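Local coordinates for protein transferrin (Manduca sexta, PDB 6WB6) that binds a single ferric ion per molecule together with a carbonate anion and transports iron as a secreted insect transferrin, at residues A12-C17 against C33-D38. Numbering follows the deposited sequence.
Sequences AYMKDC and CVPARD
Cys17 and Cys33 are joined by a disulfide, the covalent part of this contact between the first turn of helix 14-21 and strand 31-36. The SG atoms of Cys17 and Cys33 lie 2.0 Å apart, and the torsion about the S-S bond, -93°, is close to the relaxed value near a right angle, so the geometry shows no torsional strain about that bond. Both CB atoms point at the opposing segment; Cys17 holds its SG anti to its own backbone N (chi1 -176°), which sets it where the Cys33 sulfur meets it.

Apolar packing is carried by the end of Met14. Its chain bends at chi2 (65°), and the thioether lies against Cys33, beside the disulfide, and against Pro35. Its CE comes 3.3 Å from Cys33 CB, tighter than usual for two carbons, and 3.2 Å from Cys33 O. The same methyl also lies 3.6 Å from Pro35 CD, while SD is 3.8 Å from Pro35 CB. The Met14 and Pro35 side chains cross obliquely. Replacing Met14 by an alanine would probably leave a gap beside Cys33 CB and the Pro35 ring, since SD and CE make these contacts.

No hydrogen bond links the two segments. Cys17 N donates to Tyr13 O over 3.0 Å, closing the first helical turn. Val34 and Ala36 bond through their backbones to the parallel strand 5-10, whose Val9 touches both Met14 and Cys17; past the strand's end, Asp38 OD1 caps Glu41 N.

The disulfide is thus the covalent tie between the helix of this beta-alpha-beta unit and its second strand, with Met14 packed beside it, and the attachment, near the surface and away from the iron site, does not depend on hydrogen bonds between the segments.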
loop_
_atom_site.group_PDB
_atom_site.type_symbol
_atom_site.label_atom_id
_atom_site.label_comp_id
_atom_site.label_asym_id
_atom_site.label_seq_id
_atom_site.Cartn_x
_atom_site.Cartn_y
_atom_site.Cartn_z
ATOM N N ALA A 12 -7.128 17.120 2.123
ATOM C CA ALA A 12 -8.428 16.468 2.199
ATOM C C ALA A 12 -9.194 16.827 3.471
ATOM O O ALA A 12 -10.423 16.699 3.501
ATOM C CB ALA A 12 -8.235 14.948 2.102
ATOM N N TYR A 13 -8.513 17.287 4.516
ATOM C CA TYR A 13 -9.136 17.497 5.818
ATOM C C TYR A 13 -9.209 18.975 6.182
ATOM O O TYR A 13 -9.474 19.321 7.341
ATOM C CB TYR A 13 -8.378 16.709 6.886
ATOM C CG TYR A 13 -8.396 15.217 6.646
ATOM C CD1 TYR A 13 -9.583 14.555 6.382
ATOM C CD2 TYR A 13 -7.223 14.472 6.675
ATOM C CE1 TYR A 13 -9.606 13.192 6.150
ATOM C CE2 TYR A 13 -7.240 13.103 6.450
ATOM C CZ TYR A 13 -8.425 12.471 6.180
ATOM O OH TYR A 13 -8.428 11.110 5.960
ATOM N N MET A 14 -9.001 19.851 5.208
ATOM C CA MET A 14 -9.054 21.281 5.469
ATOM C C MET A 14 -10.384 21.684 6.097
ATOM O O MET A 14 -10.415 22.403 7.100
ATOM C CB MET A 14 -8.819 22.046 4.171
ATOM C CG MET A 14 -8.407 23.456 4.390
ATOM S SD MET A 14 -6.800 23.633 5.207
ATOM C CE MET A 14 -6.853 25.409 5.272
ATOM N N LYS A 15 -11.496 21.251 5.517
ATOM C CA LYS A 15 -12.774 21.630 6.102
ATOM C C LYS A 15 -12.891 21.137 7.533
ATOM O O LYS A 15 -13.562 21.778 8.344
ATOM C CB LYS A 15 -13.950 21.101 5.278
ATOM C CG LYS A 15 -14.177 21.853 3.958
ATOM C CD LYS A 15 -14.782 23.228 4.185
ATOM C CE LYS A 15 -14.655 24.102 2.958
ATOM N NZ LYS A 15 -14.891 23.314 1.716
ATOM N N ASP A 16 -12.259 20.006 7.866
ATOM C CA ASP A 16 -12.347 19.527 9.238
ATOM C C ASP A 16 -11.520 20.401 10.164
ATOM O O ASP A 16 -11.905 20.655 11.316
ATOM C CB ASP A 16 -11.916 18.064 9.314
ATOM C CG ASP A 16 -12.955 17.140 8.717
ATOM O OD1 ASP A 16 -14.101 17.159 9.198
ATOM O OD2 ASP A 16 -12.642 16.437 7.737
ATOM N N CYS A 17 -10.395 20.887 9.675
ATOM C CA CYS A 17 -9.589 21.770 10.494
ATOM C C CYS A 17 -10.325 23.081 10.752
ATOM O O CYS A 17 -10.158 23.689 11.815
ATOM C CB CYS A 17 -8.250 21.984 9.796
ATOM S SG CYS A 17 -7.026 22.962 10.661
ATOM N N CYS A 33 -5.250 26.881 9.722
ATOM C CA CYS A 33 -5.080 25.663 8.954
ATOM C C CYS A 33 -4.226 25.984 7.722
ATOM O O CYS A 33 -4.557 26.897 6.957
ATOM C CB CYS A 33 -6.463 25.137 8.579
ATOM S SG CYS A 33 -7.546 24.843 10.058
ATOM N N VAL A 34 -3.117 25.271 7.554
ATOM C CA VAL A 34 -2.298 25.326 6.347
ATOM C C VAL A 34 -2.441 23.984 5.638
ATOM O O VAL A 34 -2.027 22.958 6.192
ATOM C CB VAL A 34 -0.824 25.613 6.666
ATOM C CG1 VAL A 34 0.002 25.795 5.364
ATOM C CG2 VAL A 34 -0.701 26.801 7.575
ATOM N N PRO A 35 -3.017 23.927 4.436
ATOM C CA PRO A 35 -3.131 22.633 3.757
ATOM C C PRO A 35 -1.791 22.162 3.242
ATOM O O PRO A 35 -0.932 22.957 2.855
ATOM C CB PRO A 35 -4.094 22.917 2.600
ATOM C CG PRO A 35 -3.877 24.387 2.304
ATOM C CD PRO A 35 -3.629 25.014 3.648
ATOM N N ALA A 36 -1.615 20.842 3.238
ATOM C CA ALA A 36 -0.511 20.235 2.528
ATOM C C ALA A 36 -1.029 19.048 1.738
ATOM O O ALA A 36 -2.189 18.641 1.861
ATOM C CB ALA A 36 0.632 19.807 3.458
ATOM N N ARG A 37 -0.160 18.543 0.863
ATOM C CA ARG A 37 -0.492 17.353 0.078
ATOM C C ARG A 37 -0.716 16.154 0.989
ATOM O O ARG A 37 -1.572 15.298 0.723
ATOM C CB ARG A 37 0.644 17.066 -0.918
ATOM C CG ARG A 37 0.614 15.655 -1.540
ATOM C CD ARG A 37 1.923 15.313 -2.260
ATOM N NE ARG A 37 2.875 14.740 -1.325
ATOM C CZ ARG A 37 4.027 15.291 -0.968
ATOM N NH1 ARG A 37 4.427 16.437 -1.502
ATOM N NH2 ARG A 37 4.802 14.666 -0.099
ATOM N N ASP A 38 0.062 16.076 2.055
ATOM C CA ASP A 38 -0.010 14.984 3.013
ATOM C C ASP A 38 0.930 15.329 4.150
ATOM O O ASP A 38 1.654 16.337 4.092
ATOM C CB ASP A 38 0.375 13.666 2.353
ATOM C CG ASP A 38 1.692 13.769 1.538
ATOM O OD1 ASP A 38 2.706 14.321 2.037
ATOM O OD2 ASP A 38 1.698 13.286 0.396
#